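Local coordinates for uncharacterized protein (Parabacteroides merdae ATCC 43184, PDB 5BMT) that is of unknown function but carries an N-terminal module of a lipoprotein OB-domain family and a larger beta-rich part, and is possibly a lipoprotein, at residues M22-Y27 / T38-P43; S61-N66 / F72-G77; L88-L93 / G185-S190; Q145-V150 / R155-C160. One frame throughout, in Å; residues are numbered along the deposited sequence. Where two conformers were deposited one is given.

Contact 1. Residues M22-Y27 / T38-P43. With SO4 (sulfate ion), chain C; EDO (1,2-ethanediol), chain F.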
loop_
_atom_site.group_PDB
_atom_site.type_symbol
_atom_site.label_atom_id
_atom_site.label_comp_id
_atom_site.label_asym_id
_atom_site.label_seq_id
_atom_site.Cartn_x
_atom_site.Cartn_y
_atom_site.Cartn_z
HETATM N N MSE A 22 13.185 -8.237 18.944
HETATM C CA MSE A 22 13.814 -6.979 18.565
HETATM C C MSE A 22 14.907 -7.118 17.527
HETATM O O MSE A 22 15.851 -6.307 17.493
HETATM C CB MSE A 22 14.355 -6.210 19.799
HETATM C CG MSE A 22 13.314 -6.035 20.932
HETATM SE SE MSE A 22 11.524 -5.464 20.369
HETATM C CE MSE A 22 11.966 -3.732 19.968
ATOM N N ARG A 23 14.748 -8.082 16.631
ATOM C CA ARG A 23 15.574 -8.182 15.441
ATOM C C ARG A 23 14.840 -7.391 14.371
ATOM O O ARG A 23 13.611 -7.528 14.247
ATOM C CB ARG A 23 15.740 -9.648 15.030
ATOM C CG ARG A 23 16.570 -9.824 13.758
ATOM C CD ARG A 23 16.663 -11.275 13.340
ATOM N NE ARG A 23 17.470 -12.078 14.261
ATOM C CZ ARG A 23 18.786 -12.263 14.144
ATOM N NH1 ARG A 23 19.448 -11.752 13.109
ATOM N NH2 ARG A 23 19.437 -13.023 15.022
ATOM N N THR A 24 15.559 -6.584 13.570
ATOM C CA THR A 24 14.873 -5.867 12.494
ATOM C C THR A 24 14.730 -6.792 11.295
ATOM O O THR A 24 15.748 -7.273 10.754
ATOM C CB THR A 24 15.641 -4.596 12.083
ATOM O OG1 THR A 24 15.648 -3.712 13.213
ATOM C CG2 THR A 24 15.006 -3.886 10.865
ATOM N N LEU A 25 13.489 -7.020 10.890
ATOM C CA LEU A 25 13.147 -7.852 9.731
ATOM C C LEU A 25 12.393 -7.046 8.708
ATOM O O LEU A 25 11.922 -5.925 8.969
ATOM C CB LEU A 25 12.220 -9.010 10.209
ATOM C CG LEU A 25 12.762 -9.971 11.287
ATOM C CD1 LEU A 25 11.734 -11.048 11.619
ATOM C CD2 LEU A 25 14.050 -10.641 10.830
ATOM N N ILE A 26 12.287 -7.626 7.501
ATOM C CA ILE A 26 11.399 -7.067 6.498
ATOM C C ILE A 26 10.301 -8.110 6.270
ATOM O O ILE A 26 10.553 -9.335 6.275
ATOM C CB ILE A 26 12.054 -6.562 5.209
ATOM C CG1 ILE A 26 12.694 -7.692 4.427
ATOM C CG2 ILE A 26 13.078 -5.424 5.563
ATOM C CD1 ILE A 26 13.094 -7.273 2.951
ATOM N N TYR A 27 9.067 -7.609 6.133
ATOM C CA TYR A 27 7.875 -8.439 5.968
ATOM C C TYR A 27 7.318 -8.194 4.579
ATOM O O TYR A 27 6.557 -7.240 4.369
ATOM C CB TYR A 27 6.846 -8.074 7.055
ATOM C CG TYR A 27 7.322 -8.460 8.440
ATOM C CD1 TYR A 27 8.188 -7.633 9.160
ATOM C CD2 TYR A 27 6.883 -9.630 9.043
ATOM C CE1 TYR A 27 8.634 -7.990 10.430
ATOM C CE2 TYR A 27 7.267 -9.962 10.346
ATOM C CZ TYR A 27 8.141 -9.135 11.031
ATOM O OH TYR A 27 8.560 -9.500 12.298
ATOM N N THR A 38 22.125 -5.763 6.059
ATOM C CA THR A 38 22.403 -4.409 5.568
ATOM C C THR A 38 21.224 -3.458 5.869
ATOM O O THR A 38 21.454 -2.358 6.386
ATOM C CB THR A 38 22.753 -4.435 4.072
ATOM O OG1 THR A 38 21.693 -5.041 3.331
ATOM C CG2 THR A 38 24.089 -5.108 3.804
ATOM N N ILE A 39 19.960 -3.911 5.674
ATOM C CA ILE A 39 18.816 -3.068 5.979
ATOM C C ILE A 39 18.692 -2.835 7.482
ATOM O O ILE A 39 18.396 -1.712 7.901
ATOM C CB ILE A 39 17.536 -3.721 5.393
ATOM C CG1 ILE A 39 17.635 -3.716 3.832
ATOM C CG2 ILE A 39 16.245 -3.036 5.908
ATOM C CD1 ILE A 39 16.476 -4.521 3.055
ATOM N N ALA A 40 18.964 -3.868 8.299
ATOM C CA ALA A 40 18.839 -3.736 9.756
ATOM C C ALA A 40 19.819 -2.729 10.337
ATOM O O ALA A 40 19.616 -2.269 11.466
ATOM C CB ALA A 40 19.086 -5.078 10.413
ATOM N N ASN A 41 20.895 -2.399 9.594
ATOM C CA ASN A 41 21.910 -1.471 10.094
ATOM C C ASN A 41 21.901 -0.155 9.322
ATOM O O ASN A 41 22.842 0.626 9.462
ATOM C CB ASN A 41 23.290 -2.139 10.007
ATOM C CG ASN A 41 23.453 -3.163 11.088
ATOM O OD1 ASN A 41 23.668 -2.821 12.263
ATOM N ND2 ASN A 41 23.319 -4.428 10.735
ATOM N N ASP A 42 20.847 0.096 8.522
ATOM C CA ASP A 42 20.830 1.291 7.676
ATOM C C ASP A 42 19.958 2.366 8.299
ATOM O O ASP A 42 18.751 2.153 8.460
ATOM C CB ASP A 42 20.304 0.884 6.285
ATOM C CG ASP A 42 20.417 1.945 5.217
ATOM O OD1 ASP A 42 20.424 3.151 5.566
ATOM O OD2 ASP A 42 20.434 1.579 4.025
ATOM N N PRO A 43 20.536 3.542 8.652
ATOM C CA PRO A 43 19.733 4.590 9.317
ATOM C C PRO A 43 18.693 5.262 8.425
ATOM O O PRO A 43 17.920 6.085 8.930
ATOM C CB PRO A 43 20.781 5.586 9.815
ATOM C CG PRO A 43 21.943 5.388 8.912
ATOM C CD PRO A 43 21.956 3.933 8.517
HETATM S S SO4 C . 16.671 -13.816 17.560
HETATM O O1 SO4 C . 16.022 -13.416 16.287
HETATM O O2 SO4 C . 16.183 -15.137 17.953
HETATM O O3 SO4 C . 18.138 -13.793 17.391
HETATM O O4 SO4 C . 16.325 -12.821 18.598
HETATM C C1 EDO F . 17.340 0.091 10.767
HETATM O O1 EDO F . 18.256 0.048 11.863
HETATM C C2 EDO F . 15.901 0.026 11.325
HETATM O O2 EDO F . 15.699 1.171 12.110
#

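Contact 2. Residues S61-N66 / F72-G77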
loop_
_atom_site.group_PDB
_atom_site.type_symbol
_atom_site.label_atom_id
_atom_site.label_comp_id
_atom_site.label_asym_id
_atom_site.label_seq_id
_atom_site.Cartn_x
_atom_site.Cartn_y
_atom_site.Cartn_z
ATOM N N SER A 61 22.061 -22.410 2.880
ATOM C CA SER A 61 23.105 -21.842 3.742
ATOM C C SER A 61 23.027 -22.336 5.179
ATOM O O SER A 61 21.957 -22.748 5.631
ATOM C CB SER A 61 23.009 -20.322 3.744
ATOM O OG SER A 61 21.866 -19.882 4.464
ATOM N N ALA A 62 24.167 -22.264 5.916
ATOM C CA ALA A 62 24.222 -22.621 7.337
ATOM C C ALA A 62 23.311 -21.680 8.151
ATOM O O ALA A 62 22.645 -22.134 9.078
ATOM C CB ALA A 62 25.660 -22.569 7.853
ATOM N N ASP A 63 23.230 -20.389 7.753
ATOM C CA ASP A 63 22.373 -19.388 8.406
ATOM C C ASP A 63 20.884 -19.733 8.292
ATOM O O ASP A 63 20.109 -19.337 9.159
ATOM C CB ASP A 63 22.610 -17.997 7.793
ATOM C CG ASP A 63 23.739 -17.202 8.433
ATOM O OD1 ASP A 63 24.358 -17.710 9.400
ATOM O OD2 ASP A 63 23.980 -16.057 7.993
ATOM N N ASN A 64 20.489 -20.467 7.240
ATOM C CA ASN A 64 19.086 -20.841 7.022
ATOM C C ASN A 64 18.783 -22.303 7.406
ATOM O O ASN A 64 17.637 -22.723 7.264
ATOM C CB ASN A 64 18.670 -20.548 5.574
ATOM C CG ASN A 64 18.436 -19.055 5.422
ATOM O OD1 ASN A 64 17.953 -18.417 6.363
ATOM N ND2 ASN A 64 18.769 -18.481 4.265
ATOM N N ALA A 65 19.761 -23.029 7.983
ATOM C CA ALA A 65 19.558 -24.417 8.421
ATOM C C ALA A 65 18.469 -24.519 9.496
ATOM O O ALA A 65 17.773 -25.529 9.542
ATOM C CB ALA A 65 20.867 -25.008 8.951
ATOM N N ASN A 66 18.301 -23.469 10.332
ATOM C CA ASN A 66 17.311 -23.447 11.412
ATOM C C ASN A 66 16.252 -22.370 11.189
ATOM O O ASN A 66 15.702 -21.844 12.163
ATOM C CB ASN A 66 18.003 -23.215 12.763
ATOM C CG ASN A 66 19.009 -24.285 13.118
ATOM O OD1 ASN A 66 18.741 -25.482 13.004
ATOM N ND2 ASN A 66 20.196 -23.872 13.545
ATOM N N PHE A 72 12.400 -16.620 10.441
ATOM C CA PHE A 72 12.732 -15.797 9.265
ATOM C C PHE A 72 13.764 -16.531 8.431
ATOM O O PHE A 72 14.484 -17.415 8.940
ATOM C CB PHE A 72 13.316 -14.410 9.713
ATOM C CG PHE A 72 14.518 -14.514 10.639
ATOM C CD1 PHE A 72 15.805 -14.688 10.129
ATOM C CD2 PHE A 72 14.358 -14.487 12.019
ATOM C CE1 PHE A 72 16.901 -14.843 10.980
ATOM C CE2 PHE A 72 15.462 -14.619 12.869
ATOM C CZ PHE A 72 16.726 -14.796 12.349
ATOM N N TYR A 73 13.900 -16.086 7.170
ATOM C CA TYR A 73 15.002 -16.491 6.334
ATOM C C TYR A 73 16.028 -15.361 6.314
ATOM O O TYR A 73 15.651 -14.186 6.223
ATOM C CB TYR A 73 14.551 -16.782 4.893
ATOM C CG TYR A 73 13.916 -18.134 4.739
ATOM C CD1 TYR A 73 14.683 -19.296 4.799
ATOM C CD2 TYR A 73 12.543 -18.260 4.572
ATOM C CE1 TYR A 73 14.096 -20.550 4.676
ATOM C CE2 TYR A 73 11.942 -19.517 4.442
ATOM C CZ TYR A 73 12.721 -20.653 4.512
ATOM O OH TYR A 73 12.141 -21.908 4.414
ATOM N N VAL A 74 17.311 -15.719 6.339
ATOM C CA VAL A 74 18.367 -14.728 6.137
ATOM C C VAL A 74 18.420 -14.499 4.630
ATOM O O VAL A 74 18.453 -15.468 3.855
ATOM C CB VAL A 74 19.730 -15.199 6.694
ATOM C CG1 VAL A 74 20.833 -14.202 6.323
ATOM C CG2 VAL A 74 19.662 -15.402 8.213
ATOM N N ALA A 75 18.396 -13.240 4.209
ATOM C CA ALA A 75 18.401 -12.916 2.787
ATOM C C ALA A 75 19.404 -11.833 2.505
ATOM O O ALA A 75 19.858 -11.135 3.411
ATOM C CB ALA A 75 17.005 -12.450 2.364
ATOM N N THR A 76 19.763 -11.692 1.240
ATOM C CA THR A 76 20.594 -10.563 0.844
ATOM C C THR A 76 19.759 -9.746 -0.101
ATOM O O THR A 76 18.848 -10.254 -0.779
ATOM C CB THR A 76 21.927 -10.983 0.235
ATOM O OG1 THR A 76 21.658 -11.843 -0.861
ATOM C CG2 THR A 76 22.844 -11.646 1.254
ATOM N N GLY A 77 20.037 -8.468 -0.127
ATOM C CA GLY A 77 19.308 -7.591 -1.017
ATOM C C GLY A 77 19.400 -6.150 -0.595
ATOM O O GLY A 77 20.269 -5.757 0.188
HETATM O O HOH W 1 17.082 -18.278 9.273
#

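Contact 3. Residues L88-L93 / G185-S190. With SO4 (sulfate ion), chain D.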
loop_
_atom_site.group_PDB
_atom_site.type_symbol
_atom_site.label_atom_id
_atom_site.label_comp_id
_atom_site.label_asym_id
_atom_site.label_seq_id
_atom_site.Cartn_x
_atom_site.Cartn_y
_atom_site.Cartn_z
ATOM N N LEU A 88 -5.228 7.313 6.904
ATOM C CA LEU A 88 -6.453 6.947 6.216
ATOM C C LEU A 88 -7.523 7.795 6.888
ATOM O O LEU A 88 -7.769 7.645 8.081
ATOM C CB LEU A 88 -6.753 5.441 6.234
ATOM C CG LEU A 88 -8.161 5.047 5.758
ATOM C CD1 LEU A 88 -8.467 5.512 4.355
ATOM C CD2 LEU A 88 -8.348 3.595 5.821
ATOM N N SER A 89 -8.080 8.732 6.116
ATOM C CA SER A 89 -9.044 9.715 6.594
ATOM C C SER A 89 -10.474 9.169 6.563
ATOM O O SER A 89 -10.882 8.567 5.565
ATOM C CB SER A 89 -8.933 10.964 5.727
ATOM O OG SER A 89 -7.598 11.444 5.700
ATOM N N TYR A 90 -11.249 9.406 7.615
ATOM C CA TYR A 90 -12.628 8.956 7.661
ATOM C C TYR A 90 -13.589 10.126 7.416
ATOM O O TYR A 90 -14.736 10.076 7.842
ATOM C CB TYR A 90 -12.894 8.258 9.014
ATOM C CG TYR A 90 -12.062 6.999 9.133
ATOM C CD1 TYR A 90 -12.375 5.854 8.387
ATOM C CD2 TYR A 90 -10.893 6.984 9.889
ATOM C CE1 TYR A 90 -11.573 4.704 8.451
ATOM C CE2 TYR A 90 -10.116 5.824 10.002
ATOM C CZ TYR A 90 -10.470 4.686 9.290
ATOM O OH TYR A 90 -9.691 3.550 9.383
ATOM N N SER A 91 -13.109 11.157 6.724
ATOM C CA SER A 91 -13.911 12.344 6.380
ATOM C C SER A 91 -14.145 12.308 4.871
ATOM O O SER A 91 -13.303 12.769 4.116
ATOM C CB SER A 91 -13.182 13.638 6.778
ATOM O OG SER A 91 -12.879 13.793 8.161
ATOM N N PRO A 92 -15.272 11.763 4.409
ATOM C CA PRO A 92 -15.499 11.684 2.949
ATOM C C PRO A 92 -15.628 13.060 2.304
ATOM O O PRO A 92 -16.067 14.031 2.934
ATOM C CB PRO A 92 -16.782 10.860 2.828
ATOM C CG PRO A 92 -17.450 10.986 4.141
ATOM C CD PRO A 92 -16.378 11.154 5.171
ATOM N N LEU A 93 -15.132 13.151 1.064
ATOM C CA LEU A 93 -15.121 14.377 0.270
ATOM C C LEU A 93 -16.204 14.348 -0.786
ATOM O O LEU A 93 -16.645 13.269 -1.161
ATOM C CB LEU A 93 -13.756 14.512 -0.426
ATOM C CG LEU A 93 -12.534 14.592 0.513
ATOM C CD1 LEU A 93 -11.223 14.543 -0.281
ATOM C CD2 LEU A 93 -12.594 15.825 1.355
ATOM N N GLY A 185 -2.982 1.355 7.882
ATOM C CA GLY A 185 -4.022 0.343 7.732
ATOM C C GLY A 185 -4.584 -0.229 9.020
ATOM O O GLY A 185 -5.515 -1.039 8.967
ATOM N N GLY A 186 -4.018 0.156 10.175
ATOM C CA GLY A 186 -4.411 -0.456 11.445
ATOM C C GLY A 186 -5.849 -0.225 11.858
ATOM O O GLY A 186 -6.547 -1.174 12.251
ATOM N N THR A 187 -6.324 1.045 11.796
ATOM C CA THR A 187 -7.704 1.278 12.240
ATOM C C THR A 187 -8.696 0.788 11.192
ATOM O O THR A 187 -9.782 0.329 11.568
ATOM C CB THR A 187 -7.935 2.728 12.626
ATOM O OG1 THR A 187 -7.706 3.537 11.475
ATOM C CG2 THR A 187 -7.011 3.162 13.792
ATOM N N LEU A 188 -8.320 0.827 9.889
ATOM C CA LEU A 188 -9.207 0.283 8.865
ATOM C C LEU A 188 -9.394 -1.201 9.091
ATOM O O LEU A 188 -10.518 -1.704 9.046
ATOM C CB LEU A 188 -8.624 0.526 7.467
ATOM C CG LEU A 188 -9.513 0.023 6.331
ATOM C CD1 LEU A 188 -10.745 0.869 6.184
ATOM C CD2 LEU A 188 -8.787 -0.034 5.035
ATOM N N TYR A 189 -8.285 -1.911 9.360
ATOM C CA TYR A 189 -8.398 -3.346 9.595
ATOM C C TYR A 189 -9.316 -3.649 10.769
ATOM O O TYR A 189 -10.194 -4.507 10.627
ATOM C CB TYR A 189 -6.987 -3.914 9.891
ATOM C CG TYR A 189 -7.018 -5.393 10.227
ATOM C CD1 TYR A 189 -6.917 -6.356 9.221
ATOM C CD2 TYR A 189 -7.153 -5.826 11.544
ATOM C CE1 TYR A 189 -6.961 -7.719 9.521
ATOM C CE2 TYR A 189 -7.174 -7.187 11.856
ATOM C CZ TYR A 189 -7.063 -8.126 10.839
ATOM O OH TYR A 189 -7.128 -9.467 11.151
ATOM N N SER A 190 -9.114 -2.978 11.919
ATOM C CA SER A 190 -9.922 -3.245 13.107
ATOM C C SER A 190 -11.386 -2.959 12.840
ATOM O O SER A 190 -12.244 -3.757 13.251
ATOM C CB SER A 190 -9.434 -2.421 14.294
ATOM O OG SER A 190 -8.094 -2.774 14.592
HETATM S S SO4 D . -7.466 -5.905 15.926
HETATM O O1 SO4 D . -6.506 -5.038 15.249
HETATM O O2 SO4 D . -7.117 -7.306 15.677
HETATM O O3 SO4 D . -7.426 -5.634 17.365
HETATM O O4 SO4 D . -8.815 -5.646 15.424
#

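Contact 4. Residues Q145-V150 / R155-C160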
loop_
_atom_site.group_PDB
_atom_site.type_symbol
_atom_site.label_atom_id
_atom_site.label_comp_id
_atom_site.label_asym_id
_atom_site.label_seq_id
_atom_site.Cartn_x
_atom_site.Cartn_y
_atom_site.Cartn_z
ATOM N N GLN A 145 -20.694 3.766 5.221
ATOM C CA GLN A 145 -21.048 3.088 3.975
ATOM C C GLN A 145 -21.414 1.644 4.196
ATOM O O GLN A 145 -20.836 0.961 5.038
ATOM C CB GLN A 145 -19.890 3.151 2.936
ATOM C CG GLN A 145 -18.787 2.088 3.134
ATOM C CD GLN A 145 -17.687 2.160 2.109
ATOM O OE1 GLN A 145 -17.682 1.415 1.146
ATOM N NE2 GLN A 145 -16.728 3.042 2.307
ATOM N N GLU A 146 -22.366 1.173 3.416
ATOM C CA GLU A 146 -22.686 -0.238 3.405
ATOM C C GLU A 146 -21.925 -0.823 2.230
ATOM O O GLU A 146 -21.918 -0.190 1.165
ATOM C CB GLU A 146 -24.197 -0.472 3.314
ATOM C CG GLU A 146 -24.905 -0.265 4.646
ATOM C CD GLU A 146 -24.476 -1.156 5.801
ATOM O OE1 GLU A 146 -24.231 -2.364 5.576
ATOM O OE2 GLU A 146 -24.410 -0.643 6.942
ATOM N N PRO A 147 -21.230 -1.969 2.385
ATOM C CA PRO A 147 -20.500 -2.523 1.232
ATOM C C PRO A 147 -21.500 -3.025 0.186
ATOM O O PRO A 147 -22.690 -3.206 0.492
ATOM C CB PRO A 147 -19.661 -3.644 1.854
ATOM C CG PRO A 147 -20.494 -4.107 3.037
ATOM C CD PRO A 147 -21.111 -2.844 3.578
ATOM N N GLU A 148 -21.049 -3.191 -1.049
ATOM C CA GLU A 148 -21.959 -3.582 -2.127
ATOM C C GLU A 148 -21.351 -4.646 -3.025
ATOM O O GLU A 148 -20.143 -4.861 -3.009
ATOM C CB GLU A 148 -22.341 -2.328 -2.956
ATOM C CG GLU A 148 -21.196 -1.702 -3.733
ATOM C CD GLU A 148 -21.484 -0.371 -4.402
ATOM O OE1 GLU A 148 -22.542 -0.239 -5.057
ATOM O OE2 GLU A 148 -20.605 0.520 -4.329
ATOM N N THR A 149 -22.192 -5.284 -3.854
ATOM C CA THR A 149 -21.707 -6.290 -4.791
ATOM C C THR A 149 -21.049 -5.579 -5.977
ATOM O O THR A 149 -21.631 -4.656 -6.548
ATOM C CB THR A 149 -22.847 -7.234 -5.220
ATOM O OG1 THR A 149 -23.398 -7.837 -4.044
ATOM C CG2 THR A 149 -22.359 -8.331 -6.177
ATOM N N VAL A 150 -19.818 -6.001 -6.315
ATOM C CA VAL A 150 -19.011 -5.459 -7.418
ATOM C C VAL A 150 -18.482 -6.634 -8.240
ATOM O O VAL A 150 -17.774 -7.485 -7.705
ATOM C CB VAL A 150 -17.833 -4.577 -6.889
ATOM C CG1 VAL A 150 -16.962 -4.081 -8.043
ATOM C CG2 VAL A 150 -18.328 -3.404 -6.046
ATOM N N ARG A 155 -20.089 -7.716 -0.845
ATOM C CA ARG A 155 -19.645 -6.902 0.292
ATOM C C ARG A 155 -18.286 -6.241 0.035
ATOM O O ARG A 155 -17.364 -6.359 0.841
ATOM C CB ARG A 155 -19.606 -7.752 1.600
ATOM C CG ARG A 155 -20.986 -8.371 1.897
ATOM C CD ARG A 155 -21.063 -9.068 3.255
ATOM N NE ARG A 155 -20.836 -8.140 4.363
ATOM C CZ ARG A 155 -21.757 -7.367 4.929
ATOM N NH1 ARG A 155 -23.021 -7.401 4.506
ATOM N NH2 ARG A 155 -21.423 -6.546 5.916
ATOM N N VAL A 156 -18.194 -5.490 -1.057
ATOM C CA VAL A 156 -16.963 -4.757 -1.375
ATOM C C VAL A 156 -17.075 -3.321 -0.830
ATOM O O VAL A 156 -18.075 -2.625 -1.097
ATOM C CB VAL A 156 -16.751 -4.746 -2.905
ATOM C CG1 VAL A 156 -15.499 -3.947 -3.278
ATOM C CG2 VAL A 156 -16.682 -6.165 -3.475
ATOM N N TYR A 157 -16.058 -2.884 -0.074
ATOM C CA TYR A 157 -15.978 -1.522 0.456
ATOM C C TYR A 157 -15.225 -0.666 -0.524
ATOM O O TYR A 157 -14.360 -1.168 -1.243
ATOM C CB TYR A 157 -15.239 -1.518 1.811
ATOM C CG TYR A 157 -16.063 -2.117 2.928
ATOM C CD1 TYR A 157 -16.928 -1.326 3.680
ATOM C CD2 TYR A 157 -15.980 -3.476 3.235
ATOM C CE1 TYR A 157 -17.687 -1.870 4.718
ATOM C CE2 TYR A 157 -16.731 -4.030 4.276
ATOM C CZ TYR A 157 -17.581 -3.221 5.013
ATOM O OH TYR A 157 -18.311 -3.746 6.049
ATOM N N THR A 158 -15.532 0.621 -0.559
ATOM C CA THR A 158 -14.819 1.500 -1.486
ATOM C C THR A 158 -14.087 2.602 -0.720
ATOM O O THR A 158 -14.693 3.309 0.104
ATOM C CB THR A 158 -15.809 2.113 -2.503
ATOM O OG1 THR A 158 -16.361 1.071 -3.303
ATOM C CG2 THR A 158 -15.132 3.133 -3.441
ATOM N N LEU A 159 -12.775 2.697 -0.972
ATOM C CA LEU A 159 -11.914 3.758 -0.459
ATOM C C LEU A 159 -11.705 4.741 -1.608
ATOM O O LEU A 159 -11.943 4.370 -2.766
ATOM C CB LEU A 159 -10.572 3.178 0.011
ATOM C CG LEU A 159 -10.531 2.526 1.393
ATOM C CD1 LEU A 159 -11.412 1.277 1.473
ATOM C CD2 LEU A 159 -9.106 2.153 1.757
ATOM N N CYS A 160 -11.308 5.969 -1.305
ATOM C CA CYS A 160 -11.083 6.942 -2.352
ATOM C C CYS A 160 -9.686 7.532 -2.255
ATOM O O CYS A 160 -9.253 7.940 -1.183
ATOM C CB CYS A 160 -12.139 8.034 -2.288
ATOM S SG CYS A 160 -11.876 9.352 -3.488
HETATM O O HOH W 2 -18.534 -0.170 -2.159
HETATM O O HOH W 3 -22.869 -7.275 -1.286
#

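Contact 1. Residues M22-Y27 / T38-P43
In the small N-terminal beta module, which belongs to an OB-type lipoprotein domain family, a short helical turn at residues 38-40 packs against the strand that begins at Thr24. Thr24 and Ala40 form one half of the contact: Thr24 CB lies 3.9 Å from Ala40 CB, with no hydrogen bond linking the segments. Thr24 CG2 is turned anti to the backbone N (chi1 -64° for OG1), which lays the methyl near Ala40 CA. Two residues further along the strand, Ile26 meets Ile39 of the turn. Their side chains cross at about a right angle and touch through their branch methyls, Ile26 CG2 to Ile39 CG2 at 4.0 Å, both residues being buried. Beside this apolar patch sits a 1,2-ethanediol, probably from the crystallisation liquor, whose O1 donates to Ala40 O over 2.7 Å. Arg23 meets a sulfate, probably of the same origin, with the edge of its guanidinium, Arg23 NE giving a nearly straight bond to sulfate O1 (2.8 Å, 173°) and Arg23 NH2 a second to O3 (2.8 Å). This two-pronged grip helps to fix the rotation of the guanidinium, with which Tyr35 makes a cation-pi contact; Thr21 OG1 also binds the sulfate. Strand 24-28 pairs with strand 10-18, where Val16 touches both Thr24 and Ile26, while Ile26 is also bonded through its backbone to Leu34 of strand 34-35, and Leu34 and Tyr35 pack on Ile26 and Ala40 respectively.

Contact 2. Residues S61-N66 / F72-G77
Asn64 reaches from its loop to the backbone of strand 73-77 and clasps Val74 by both ends of its carboxamide. Asn64 OD1 accepts from Val74 N (2.8 Å, 166°) on a lone pair in the carbonyl plane, and Asn64 ND2 donates to Val74 O over 3.1 Å almost straight, at 177°, with that oxygen lying in the amide plane. The side chain crosses Tyr73 at about a right angle: the amide and ring planes are 77° apart, and the amide comes to the ring's edge, Asn64 OD1 lying 3.7 Å from Tyr73 CD1. On the neighbouring side chain, Val74 CG2 sits beside the backbone N, anti to the carbonyl carbon, and meets Asp63 CB at 3.9 Å. Water 1 lies between Asn64 OD1 and Phe72 O, 2.8 Å from the latter. Asp58 O takes bonds from both Asn64 ND2 and Ser61 OG, and Phe59 and Tyr32 meet the Tyr73 ring edge-to-face. The buried amide thus imitates a strand's peptide group. The paired bonds to Val74, with Asp58 O as a further acceptor for ND2, fix the carboxamide's rotation, so the loop before helix 67-70 is fastened to the strand by polar pairing more than by apolar packing.

Contact 3. Residues L88-L93 / G185-S190
Leu88 lays its CD2 methyl over the side chain of Leu188, at the first full turn of helix 186-198. That single methyl does all the close touching, lying 3.5 Å from Leu188 CB, tighter than usual for two carbons, and 3.6 Å from Leu188 CD1. The modelled Leu88 is one of two conformers, so the tight fit belongs to that copy and should be read with caution. Leu188 has its CG anti to the backbone N (chi1 -178°), which places both of its branch methyls near the same Leu88 methyl. Farther along the first segment, the Tyr90 ring reaches the helix with its hydroxyl end. Tyr90 OH and Thr187 OG1 share a hydrogen bond of 2.9 Å in which either could be the donor, and OG1 lies in the plane of the ring, at its edge. Thr187 OG1 stands between its own backbone N and carbonyl carbon (chi1 61°), turned to meet the phenol. The contact therefore has a buried apolar half and a polar half nearer the surface. At the start of the helix, Tyr189 N bonds to Gly185 O over 2.9 Å, and Glu184 OE2 accepts from Gly186 N. On another side of this helix start, Tyr189 reaches Glu236 through its hydroxyl and Lys118 by a cation-pi contact. Leu88 and Tyr90 also pack on Met141, Ser89 pairs with Met139 of strand 134-140, and Leu188 rests on Leu159 of strand 153-167, which puts the helix start against the large sheet at the end of strand 85-89.

Contact 4. Residues Q145-V150 / R155-C160
Strands 148-150 and 156-160 meet in an antiparallel hydrogen-bonded pair, Glu148 with Val156, yet the axes of these short strands run 89° apart, and the chain turns a corner at Arg155. Glu148 N donates to Val156 O over 3.0 Å, and Val156 N to Glu148 O over 2.8 Å. Before the bridge, Gln145 continues the pairing with its side chain: Gln145 OE1 accepts from Thr158 N at 2.9 Å (171°) and Gln145 NE2 donates to Thr158 O at 3.0 Å, with that oxygen close to the amide plane. Its chain is extended beyond CG, carrying the carboxamide out to the strand; NE2 has a further partner in Asp142 O. Pro147 lies over the face of the Tyr157 ring in a CH-pi contact, Pro147 CB 3.7 Å from the ring centroid and 6° off its normal. Pro147 CG also lies over one face of the Arg155 guanidinium, toward its rim. Glu196 OE1 of helix 186-198 forms a salt bridge with Arg155 NE, while Glu196 OE2 is hydrogen-bonded to Tyr157 OH. The Val150 and Val156 side chains cross at about a right angle, Val150 CG2 3.8 Å from Val156 CB. Water 2 joins Val156 O, Glu148 OE2 and Thr158 OG1, the last also hydrogen-bonded to Arg207 NE. Together these features describe a beta hairpin whose first arm is extended by a glutamine mimicking strand pairing, at one end of the large mixed sheet's long strand 153-167.

How the contacts relate
From the N terminus, contact 1 closes first, bringing the helical turn after strand 34-35 back onto strand 24-28. Contact 2 follows in series, fastening a loop to strand 73-79 of the same small sheet; the two touch where Arg23 and Leu25 pack on Phe72. The chain then enters the larger beta part. Contact 3 spans more than ninety residues, joining the end of strand 85-89 to the start of helix 186-198, and the short hairpin of contact 4 lies within that span. Contacts 3 and 4 meet through Leu88, Leu188 and Leu159. Contacts 2 and 4 lie farthest apart, their centres about 41 Å from each other.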